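Local coordinates for protein putative metal-dependent hydrolase (Bacillus subtilis, PDB 6KNS) that binds two zinc ions in a metallo-beta-lactamase fold, also carries calcium, and is probably a metal-dependent hydrolase, possibly related to tRNA 3'-processing endoribonucleases, at residues A[60-66]-A[94-99]; A[164-169]-A[203-208]; A[182-188]-A[221-227]. Residues are numbered along the deposited sequence.

In the fold
Along the chain contact 1 is complete before the others begin, whereas the segments of contacts 2 and 3 alternate: 164-169, 182-188, 203-208, 221-227. Contact 1 joins neighbouring strands 60-62 and 94-98 of one mixed sheet. Contacts 2 and 3 involve elements around strands 177-181 and 212-216 of the other mixed sheet: contact 2 packs the turn before helix 168-171 on helix 198-208, and contact 3 joins the loops that follow the two strands. The centre of contact 1 lies about 25 Å from that of contact 2 and about 29 Å from that of contact 3; the centres of contacts 2 and 3 are about 19 Å apart, and none touch. Only contact 1 supplies a zinc ligand, His65.

Contact 1 of 3, residues A[60-66]-A[94-99]. With ZN (zinc ion), chain H.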
loop_
_atom_site.group_PDB
_atom_site.type_symbol
_atom_site.label_atom_id
_atom_site.label_comp_id
_atom_site.label_asym_id
_atom_site.label_seq_id
_atom_site.Cartn_x
_atom_site.Cartn_y
_atom_site.Cartn_z
ATOM N N ALA A 60 -17.404 -1.048 -6.852
ATOM C CA ALA A 60 -16.595 -0.544 -7.954
ATOM C C ALA A 60 -15.500 0.337 -7.429
ATOM O O ALA A 60 -15.585 0.834 -6.321
ATOM C CB ALA A 60 -17.479 0.225 -8.968
ATOM N N VAL A 61 -14.457 0.471 -8.229
ATOM C CA VAL A 61 -13.355 1.363 -7.978
ATOM C C VAL A 61 -13.233 2.263 -9.208
ATOM O O VAL A 61 -13.493 1.824 -10.317
ATOM C CB VAL A 61 -12.054 0.590 -7.795
ATOM C CG1 VAL A 61 -10.861 1.549 -7.599
ATOM C CG2 VAL A 61 -12.167 -0.394 -6.613
ATOM N N ILE A 62 -12.835 3.517 -8.999
ATOM C CA ILE A 62 -12.474 4.414 -10.104
ATOM C C ILE A 62 -11.207 5.166 -9.726
ATOM O O ILE A 62 -11.055 5.585 -8.560
ATOM C CB ILE A 62 -13.622 5.397 -10.488
ATOM C CG1 ILE A 62 -13.211 6.288 -11.660
ATOM C CG2 ILE A 62 -13.990 6.319 -9.338
ATOM C CD1 ILE A 62 -14.445 6.906 -12.365
ATOM N N LEU A 63 -10.321 5.292 -10.708
ATOM C CA LEU A 63 -8.985 5.825 -10.566
ATOM C C LEU A 63 -8.794 7.115 -11.374
ATOM O O LEU A 63 -9.036 7.139 -12.564
ATOM C CB LEU A 63 -7.991 4.796 -11.090
ATOM C CG LEU A 63 -8.043 3.457 -10.363
ATOM C CD1 LEU A 63 -6.998 2.520 -11.002
ATOM C CD2 LEU A 63 -7.798 3.615 -8.820
ATOM N N SER A 64 -8.405 8.202 -10.699
ATOM C CA SER A 64 -8.237 9.492 -11.372
ATOM C C SER A 64 -7.005 9.460 -12.300
ATOM O O SER A 64 -7.020 10.073 -13.371
ATOM C CB SER A 64 -8.030 10.614 -10.360
ATOM O OG SER A 64 -6.922 10.310 -9.513
ATOM N N HIS A 65 -5.956 8.774 -11.862
ATOM C CA HIS A 65 -4.720 8.675 -12.607
ATOM C C HIS A 65 -3.814 7.609 -12.009
ATOM O O HIS A 65 -4.146 7.029 -10.961
ATOM C CB HIS A 65 -4.010 10.023 -12.707
ATOM C CG HIS A 65 -3.420 10.562 -11.429
ATOM N ND1 HIS A 65 -4.179 10.887 -10.322
ATOM C CD2 HIS A 65 -2.149 10.955 -11.144
ATOM C CE1 HIS A 65 -3.386 11.427 -9.406
ATOM N NE2 HIS A 65 -2.151 11.475 -9.877
ATOM N N TYR A 66 -2.692 7.334 -12.664
ATOM C CA TYR A 66 -1.900 6.178 -12.311
ATOM C C TYR A 66 -0.594 6.452 -11.567
ATOM O O TYR A 66 0.289 5.597 -11.515
ATOM C CB TYR A 66 -1.618 5.375 -13.579
ATOM C CG TYR A 66 -2.891 4.875 -14.300
ATOM C CD1 TYR A 66 -3.626 3.836 -13.769
ATOM C CD2 TYR A 66 -3.311 5.414 -15.485
ATOM C CE1 TYR A 66 -4.742 3.345 -14.388
ATOM C CE2 TYR A 66 -4.470 4.910 -16.147
ATOM C CZ TYR A 66 -5.180 3.890 -15.568
ATOM O OH TYR A 66 -6.296 3.319 -16.135
ATOM N N LEU A 94 -15.092 -7.429 -9.716
ATOM C CA LEU A 94 -15.149 -6.041 -9.282
ATOM C C LEU A 94 -14.686 -5.205 -10.478
ATOM O O LEU A 94 -13.577 -5.414 -10.953
ATOM C CB LEU A 94 -14.216 -5.830 -8.117
ATOM C CG LEU A 94 -13.978 -4.391 -7.695
ATOM C CD1 LEU A 94 -15.290 -3.798 -7.098
ATOM C CD2 LEU A 94 -12.793 -4.331 -6.718
ATOM N N PRO A 95 -15.532 -4.268 -10.959
ATOM C CA PRO A 95 -15.086 -3.380 -12.036
ATOM C C PRO A 95 -14.130 -2.303 -11.470
ATOM O O PRO A 95 -14.403 -1.724 -10.407
ATOM C CB PRO A 95 -16.386 -2.772 -12.608
ATOM C CG PRO A 95 -17.466 -2.964 -11.488
ATOM C CD PRO A 95 -16.983 -4.188 -10.686
ATOM N N ILE A 96 -13.017 -2.086 -12.165
ATOM C CA ILE A 96 -12.108 -0.994 -11.868
ATOM C C ILE A 96 -12.047 -0.093 -13.101
ATOM O O ILE A 96 -11.529 -0.500 -14.138
ATOM C CB ILE A 96 -10.700 -1.472 -11.507
ATOM C CG1 ILE A 96 -10.738 -2.478 -10.357
ATOM C CG2 ILE A 96 -9.811 -0.260 -11.085
ATOM C CD1 ILE A 96 -9.383 -3.063 -10.011
ATOM N N TYR A 97 -12.640 1.096 -12.973
ATOM C CA TYR A 97 -12.689 2.133 -14.011
ATOM C C TYR A 97 -11.409 2.982 -13.992
ATOM O O TYR A 97 -10.967 3.425 -12.937
ATOM C CB TYR A 97 -13.901 3.072 -13.778
ATOM C CG TYR A 97 -15.223 2.372 -13.968
ATOM C CD1 TYR A 97 -15.761 2.243 -15.230
ATOM C CD2 TYR A 97 -15.883 1.761 -12.909
ATOM C CE1 TYR A 97 -16.955 1.569 -15.449
ATOM C CE2 TYR A 97 -17.109 1.057 -13.115
ATOM C CZ TYR A 97 -17.604 0.972 -14.393
ATOM O OH TYR A 97 -18.745 0.327 -14.683
ATOM N N GLY A 98 -10.850 3.236 -15.166
ATOM C CA GLY A 98 -9.656 4.081 -15.287
ATOM C C GLY A 98 -9.552 4.627 -16.688
ATOM O O GLY A 98 -10.253 4.179 -17.568
ATOM N N HIS A 99 -8.680 5.604 -16.922
ATOM C CA HIS A 99 -8.574 6.140 -18.286
ATOM C C HIS A 99 -7.645 5.230 -19.048
ATOM O O HIS A 99 -6.879 4.504 -18.441
ATOM C CB HIS A 99 -8.083 7.600 -18.285
ATOM C CG HIS A 99 -6.641 7.766 -17.949
ATOM N ND1 HIS A 99 -5.651 7.565 -18.878
ATOM C CD2 HIS A 99 -6.022 8.182 -16.814
ATOM C CE1 HIS A 99 -4.477 7.808 -18.316
ATOM N NE2 HIS A 99 -4.675 8.192 -17.067
HETATM ZN ZN ZN H . -0.421 12.736 -9.146
HETATM O O HOH W 1 -7.081 6.186 -14.573
HETATM O O HOH W 2 -2.169 8.618 -15.279
#
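Beyond the strand pairing, the Tyr66 hydroxyl occupies the space a side chain at Gly98 would need: an ideal CB there would sit 2.4 Å from Tyr66 OH. That hydroxyl donates to the backbone, Tyr66 OH to His99 O at 2.7 Å. Water 1 continues the link, donating to Leu63 O (3.0 Å) and accepting from His99 N (2.9 Å).

Upstream, strands 60-62 and 94-98 run parallel, their axes 14° apart and 4.6 Å at closest approach. Three bonds define the ladder: Val61 N to Pro95 O (3.1 Å), Tyr97 N to Val61 O (2.9 Å) and Leu63 N to Tyr97 O (3.0 Å). On one face Val61 CG1 meets Ile96 CG2 at 4.1 Å; on the other Ile62 CG1 meets Tyr97 CB at 3.9 Å.

Just beyond strand 60-62 comes His65, first histidine of the HxHxDH signature, which binds a zinc whose other protein ligands are His67, His140 and Asp161. Because His65 ND1 donates to Ser64 OG (2.9 Å), its NE2 is the nitrogen available to bind zinc, at 2.3 Å.

Contact 2 of 3, residues A[164-169]-A[203-208]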
loop_
_atom_site.group_PDB
_atom_site.type_symbol
_atom_site.label_atom_id
_atom_site.label_comp_id
_atom_site.label_asym_id
_atom_site.label_seq_id
_atom_site.Cartn_x
_atom_site.Cartn_y
_atom_site.Cartn_z
ATOM N N TYR A 164 -3.613 24.861 -11.032
ATOM C CA TYR A 164 -4.847 25.640 -11.136
ATOM C C TYR A 164 -5.298 25.779 -12.604
ATOM O O TYR A 164 -4.458 25.932 -13.483
ATOM C CB TYR A 164 -4.692 27.044 -10.473
ATOM C CG TYR A 164 -5.918 27.894 -10.761
ATOM C CD1 TYR A 164 -7.087 27.739 -10.016
ATOM C CD2 TYR A 164 -5.943 28.742 -11.840
ATOM C CE1 TYR A 164 -8.225 28.461 -10.320
ATOM C CE2 TYR A 164 -7.075 29.461 -12.160
ATOM C CZ TYR A 164 -8.214 29.308 -11.406
ATOM O OH TYR A 164 -9.323 30.037 -11.740
ATOM N N GLN A 165 -6.607 25.699 -12.862
ATOM C CA GLN A 165 -7.161 26.128 -14.166
ATOM C C GLN A 165 -8.578 26.657 -14.001
ATOM O O GLN A 165 -9.345 26.171 -13.145
ATOM C CB GLN A 165 -7.134 24.979 -15.200
ATOM C CG GLN A 165 -7.795 23.682 -14.705
ATOM C CD GLN A 165 -7.801 22.570 -15.735
ATOM O OE1 GLN A 165 -7.336 22.751 -16.832
ATOM N NE2 GLN A 165 -8.313 21.400 -15.363
ATOM N N ASP A 166 -8.917 27.653 -14.819
ATOM C CA ASP A 166 -10.231 28.278 -14.787
ATOM C C ASP A 166 -11.330 27.268 -15.062
ATOM O O ASP A 166 -12.426 27.368 -14.528
ATOM C CB ASP A 166 -10.331 29.408 -15.826
ATOM C CG ASP A 166 -9.596 30.689 -15.400
ATOM O OD1 ASP A 166 -9.251 30.853 -14.209
ATOM O OD2 ASP A 166 -9.387 31.543 -16.274
ATOM N N SER A 167 -11.049 26.289 -15.895
ATOM C CA SER A 167 -12.064 25.297 -16.241
ATOM C C SER A 167 -12.624 24.530 -15.007
ATOM O O SER A 167 -13.720 23.960 -15.059
ATOM C CB SER A 167 -11.469 24.328 -17.243
ATOM O OG SER A 167 -10.295 23.763 -16.664
ATOM N N PHE A 168 -11.899 24.509 -13.892
ATOM C CA PHE A 168 -12.461 23.875 -12.697
ATOM C C PHE A 168 -13.748 24.581 -12.204
ATOM O O PHE A 168 -14.538 23.978 -11.478
ATOM C CB PHE A 168 -11.447 23.885 -11.557
ATOM C CG PHE A 168 -10.495 22.711 -11.536
ATOM C CD1 PHE A 168 -10.967 21.428 -11.418
ATOM C CD2 PHE A 168 -9.119 22.918 -11.544
ATOM C CE1 PHE A 168 -10.079 20.344 -11.338
ATOM C CE2 PHE A 168 -8.234 21.862 -11.473
ATOM C CZ PHE A 168 -8.708 20.569 -11.360
ATOM N N ILE A 169 -13.958 25.849 -12.592
ATOM C CA ILE A 169 -15.039 26.637 -12.009
ATOM C C ILE A 169 -16.382 26.208 -12.561
ATOM O O ILE A 169 -17.257 25.849 -11.773
ATOM C CB ILE A 169 -14.782 28.156 -12.113
ATOM C CG1 ILE A 169 -13.688 28.548 -11.116
ATOM C CG2 ILE A 169 -16.053 28.986 -11.847
ATOM C CD1 ILE A 169 -13.089 29.936 -11.362
ATOM N N ARG A 203 -10.277 29.650 -4.311
ATOM C CA ARG A 203 -10.785 30.380 -5.441
ATOM C C ARG A 203 -11.810 29.541 -6.170
ATOM O O ARG A 203 -12.864 30.043 -6.553
ATOM C CB ARG A 203 -9.635 30.749 -6.371
ATOM C CG ARG A 203 -10.120 31.398 -7.655
ATOM C CD ARG A 203 -8.986 32.003 -8.452
ATOM N NE ARG A 203 -9.530 32.825 -9.551
ATOM C CZ ARG A 203 -8.875 33.187 -10.646
ATOM N NH1 ARG A 203 -7.630 32.794 -10.860
ATOM N NH2 ARG A 203 -9.491 33.949 -11.549
ATOM N N ILE A 204 -11.522 28.251 -6.323
ATOM C CA ILE A 204 -12.453 27.350 -7.012
ATOM C C ILE A 204 -13.761 27.245 -6.250
ATOM O O ILE A 204 -14.831 27.439 -6.837
ATOM C CB ILE A 204 -11.901 25.950 -7.284
ATOM C CG1 ILE A 204 -10.695 25.999 -8.235
ATOM C CG2 ILE A 204 -12.969 25.126 -7.923
ATOM C CD1 ILE A 204 -9.769 24.714 -8.211
ATOM N N ALA A 205 -13.683 26.996 -4.952
ATOM C CA ALA A 205 -14.874 26.890 -4.118
ATOM C C ALA A 205 -15.676 28.206 -4.222
ATOM O O ALA A 205 -16.904 28.203 -4.332
ATOM C CB ALA A 205 -14.474 26.620 -2.687
ATOM N N LYS A 206 -14.961 29.326 -4.204
ATOM C CA LYS A 206 -15.612 30.640 -4.208
ATOM C C LYS A 206 -16.359 30.862 -5.509
ATOM O O LYS A 206 -17.569 31.057 -5.503
ATOM C CB LYS A 206 -14.612 31.783 -3.992
ATOM C CG LYS A 206 -15.226 33.163 -4.249
ATOM C CD LYS A 206 -14.249 34.273 -3.936
ATOM C CE LYS A 206 -14.934 35.621 -4.044
ATOM N NZ LYS A 206 -13.906 36.641 -4.331
ATOM N N GLU A 207 -15.639 30.802 -6.622
ATOM C CA GLU A 207 -16.239 31.165 -7.909
ATOM C C GLU A 207 -17.245 30.133 -8.395
ATOM O O GLU A 207 -18.150 30.473 -9.141
ATOM C CB GLU A 207 -15.162 31.423 -8.945
ATOM C CG GLU A 207 -14.335 32.613 -8.559
ATOM C CD GLU A 207 -13.489 33.142 -9.675
ATOM O OE1 GLU A 207 -13.993 33.204 -10.816
ATOM O OE2 GLU A 207 -12.321 33.523 -9.411
ATOM N N ALA A 208 -17.105 28.886 -7.938
ATOM C CA ALA A 208 -18.072 27.831 -8.286
ATOM C C ALA A 208 -19.330 27.895 -7.405
ATOM O O ALA A 208 -20.318 27.230 -7.685
ATOM C CB ALA A 208 -17.432 26.469 -8.164
#
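Tyr164 points its CA-CB bond toward segment 203-208, and the edge of its ring meets Ile204, with CE1 4.1 Å from CG1. Its hydroxyl lies over the face of the Arg203 guanidinium; the 3.4 Å between Tyr164 OH and Arg203 NH1 has too poor an angle for a hydrogen bond, and the hydroxyl instead donates to Asp166 OD1 at 2.6 Å. Gln165 begins a type I turn closed by Phe168 N to Gln165 O at 3.1 Å. Asp166 brings a charge near Arg203, but OD1 is 4.1 Å from NH2 and well out of the guanidinium plane, so this is no salt bridge. Arg203 is paired within its own helix, NE to Glu207 OE2 at 2.9 Å. Phe168 then places CB 3.8 Å from Ile204 CD1, while the end of its side chain leads away from the helix; this side chain also touches Leu136 of strand 131-137. Ile169 buries the most area here: CD1 approaches Glu207 OE1 at 3.4 Å, and its carbonyl O lies 3.7 Å from Ala208 CB. Segment 203-208 belongs to helix 198-208, which connects parallel neighbours 177-181 and 212-216, so the contact packs the turn entering helix 168-171 against a beta-alpha-beta crossover of the metallo-beta-lactamase fold.

Contact 3 of 3, residues A[182-188]-A[221-227]; sequences CNFYADQ and FGVHDNL
The ring of Tyr185 carries Leu227 over one face, CD2 to CD2 at 3.3 Å, and turns its edge toward the face of Phe221 in an offset edge-to-face pair: centroids 5.4 Å apart, planes at 60°, Tyr185 CE1 to Phe221 CE2 3.7 Å. With chi1 at -68° (m) and chi2 at 87°, Tyr185 OH donates to Phe221 O at 2.7 Å. Segment 182-188 is irregular until a type I turn, Tyr185 to Gln188, closed by Gln188 N to Tyr185 O (2.9 Å); Tyr185 N donates to Gln188 OE1 at 2.9 Å, with Gln188 at chi1 m, chi2 t, chi3 -68°. These loops follow parallel neighbours 177-181 and 212-216 of one sheet of the metallo-beta-lactamase fold; Phe184 packs on Phe86 and Phe221 on Leu87, both of the second subunit. Gly222 (phi/psi 86/-177) needs to be glycine: a CB would jam against the preceding carbonyl and lie 2.4 Å from Tyr185 OH. The chain then coils into helix 225-231, with Asn226 N to Val223 O at 2.8 Å and Leu227 N to His224 O at 2.9 Å. Leu227 (chi1 m, chi2 t) also sets CD2 3.9 Å from Cys182 SG; the closest CA pair is Tyr185 to Leu227, 6.1 Å.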
loop_
_atom_site.group_PDB
_atom_site.type_symbol
_atom_site.label_atom_id
_atom_site.label_comp_id
_atom_site.label_asym_id
_atom_site.label_seq_id
_atom_site.Cartn_x
_atom_site.Cartn_y
_atom_site.Cartn_z
ATOM N N CYS A 182 -4.611 20.075 -2.179
ATOM C CA CYS A 182 -4.022 21.259 -1.630
ATOM C C CYS A 182 -2.640 20.927 -1.123
ATOM O O CYS A 182 -2.383 20.996 0.056
ATOM C CB CYS A 182 -4.930 21.751 -0.507
ATOM S SG CYS A 182 -4.512 23.348 0.163
ATOM N N ASN A 183 -1.742 20.569 -2.018
ATOM C CA ASN A 183 -0.441 20.055 -1.630
ATOM C C ASN A 183 0.534 21.164 -1.201
ATOM O O ASN A 183 1.572 20.851 -0.656
ATOM C CB ASN A 183 0.166 19.248 -2.791
ATOM C CG ASN A 183 1.011 18.056 -2.305
ATOM O OD1 ASN A 183 1.756 18.149 -1.320
ATOM N ND2 ASN A 183 0.869 16.950 -2.959
ATOM N N PHE A 184 0.203 22.438 -1.471
ATOM C CA PHE A 184 1.083 23.584 -1.186
ATOM C C PHE A 184 0.410 24.699 -0.392
ATOM O O PHE A 184 -0.805 24.847 -0.464
ATOM C CB PHE A 184 1.633 24.161 -2.502
ATOM C CG PHE A 184 2.664 23.286 -3.151
ATOM C CD1 PHE A 184 3.993 23.509 -2.954
ATOM C CD2 PHE A 184 2.291 22.229 -3.949
ATOM C CE1 PHE A 184 4.962 22.673 -3.558
ATOM C CE2 PHE A 184 3.233 21.387 -4.539
ATOM C CZ PHE A 184 4.561 21.614 -4.356
ATOM N N TYR A 185 1.212 25.475 0.360
ATOM C CA TYR A 185 0.735 26.587 1.189
ATOM C C TYR A 185 0.603 27.845 0.335
ATOM O O TYR A 185 1.097 27.896 -0.789
ATOM C CB TYR A 185 1.682 26.824 2.392
ATOM C CG TYR A 185 1.633 25.665 3.391
ATOM C CD1 TYR A 185 2.452 24.542 3.253
ATOM C CD2 TYR A 185 0.693 25.654 4.421
ATOM C CE1 TYR A 185 2.378 23.470 4.164
ATOM C CE2 TYR A 185 0.602 24.599 5.328
ATOM C CZ TYR A 185 1.436 23.497 5.178
ATOM O OH TYR A 185 1.354 22.474 6.074
ATOM N N ALA A 186 -0.044 28.864 0.890
ATOM C CA ALA A 186 -0.445 30.072 0.157
ATOM C C ALA A 186 0.727 30.798 -0.448
ATOM O O ALA A 186 0.593 31.399 -1.503
ATOM C CB ALA A 186 -1.238 31.040 1.087
ATOM N N ASP A 187 1.883 30.742 0.211
ATOM C CA ASP A 187 3.072 31.448 -0.301
ATOM C C ASP A 187 3.780 30.709 -1.411
ATOM O O ASP A 187 4.706 31.256 -1.966
ATOM C CB ASP A 187 4.102 31.730 0.819
ATOM C CG ASP A 187 4.677 30.454 1.438
ATOM O OD1 ASP A 187 3.903 29.722 2.108
ATOM O OD2 ASP A 187 5.906 30.185 1.265
ATOM N N GLN A 188 3.385 29.473 -1.710
ATOM C CA GLN A 188 4.144 28.610 -2.595
ATOM C C GLN A 188 3.397 28.417 -3.915
ATOM O O GLN A 188 2.154 28.452 -3.945
ATOM C CB GLN A 188 4.326 27.210 -1.986
ATOM C CG GLN A 188 5.128 27.082 -0.688
ATOM C CD GLN A 188 5.113 25.646 -0.207
ATOM O OE1 GLN A 188 4.063 25.124 0.208
ATOM N NE2 GLN A 188 6.262 24.968 -0.316
ATOM N N PHE A 221 4.937 18.802 5.642
ATOM C CA PHE A 221 5.621 19.830 6.446
ATOM C C PHE A 221 4.613 20.940 6.723
ATOM O O PHE A 221 3.571 21.014 6.075
ATOM C CB PHE A 221 6.839 20.404 5.702
ATOM C CG PHE A 221 6.476 21.167 4.479
ATOM C CD1 PHE A 221 6.169 20.499 3.301
ATOM C CD2 PHE A 221 6.381 22.558 4.508
ATOM C CE1 PHE A 221 5.784 21.222 2.129
ATOM C CE2 PHE A 221 6.008 23.278 3.369
ATOM C CZ PHE A 221 5.702 22.613 2.179
ATOM N N GLY A 222 4.921 21.795 7.668
ATOM C CA GLY A 222 4.060 22.952 7.958
ATOM C C GLY A 222 2.921 22.660 8.921
ATOM O O GLY A 222 2.806 21.554 9.469
ATOM N N VAL A 223 2.102 23.684 9.145
ATOM C CA VAL A 223 0.957 23.603 10.022
ATOM C C VAL A 223 -0.263 23.468 9.145
ATOM O O VAL A 223 -0.708 24.452 8.545
ATOM C CB VAL A 223 0.850 24.853 10.859
ATOM C CG1 VAL A 223 -0.353 24.745 11.856
ATOM C CG2 VAL A 223 2.179 25.069 11.554
ATOM N N HIS A 224 -0.798 22.255 9.073
ATOM C CA HIS A 224 -1.907 21.952 8.171
ATOM C C HIS A 224 -3.110 22.870 8.380
ATOM O O HIS A 224 -3.783 23.204 7.425
ATOM C CB HIS A 224 -2.379 20.497 8.345
ATOM C CG HIS A 224 -1.521 19.487 7.649
ATOM N ND1 HIS A 224 -1.632 18.130 7.878
ATOM C CD2 HIS A 224 -0.535 19.633 6.731
ATOM C CE1 HIS A 224 -0.759 17.488 7.121
ATOM N NE2 HIS A 224 -0.084 18.376 6.413
ATOM N N ASP A 225 -3.390 23.244 9.625
ATOM C CA ASP A 225 -4.474 24.196 9.905
ATOM C C ASP A 225 -4.291 25.544 9.209
ATOM O O ASP A 225 -5.284 26.236 8.944
ATOM C CB ASP A 225 -4.654 24.399 11.414
ATOM C CG ASP A 225 -5.490 23.282 12.071
ATOM O OD1 ASP A 225 -5.785 22.267 11.403
ATOM O OD2 ASP A 225 -5.874 23.442 13.248
ATOM N N ASN A 226 -3.049 25.910 8.885
ATOM C CA ASN A 226 -2.824 27.116 8.109
ATOM C C ASN A 226 -3.416 27.023 6.727
ATOM O O ASN A 226 -3.772 28.053 6.183
ATOM C CB ASN A 226 -1.350 27.486 7.988
ATOM C CG ASN A 226 -0.787 28.082 9.259
ATOM O OD1 ASN A 226 -1.520 28.523 10.125
ATOM N ND2 ASN A 226 0.526 28.103 9.366
ATOM N N LEU A 227 -3.502 25.819 6.152
ATOM C CA LEU A 227 -4.115 25.655 4.821
ATOM C C LEU A 227 -5.583 26.057 4.865
ATOM O O LEU A 227 -6.070 26.713 3.981
ATOM C CB LEU A 227 -3.997 24.207 4.316
ATOM C CG LEU A 227 -2.570 23.653 4.124
ATOM C CD1 LEU A 227 -2.574 22.146 3.933
ATOM C CD2 LEU A 227 -1.914 24.376 2.954
#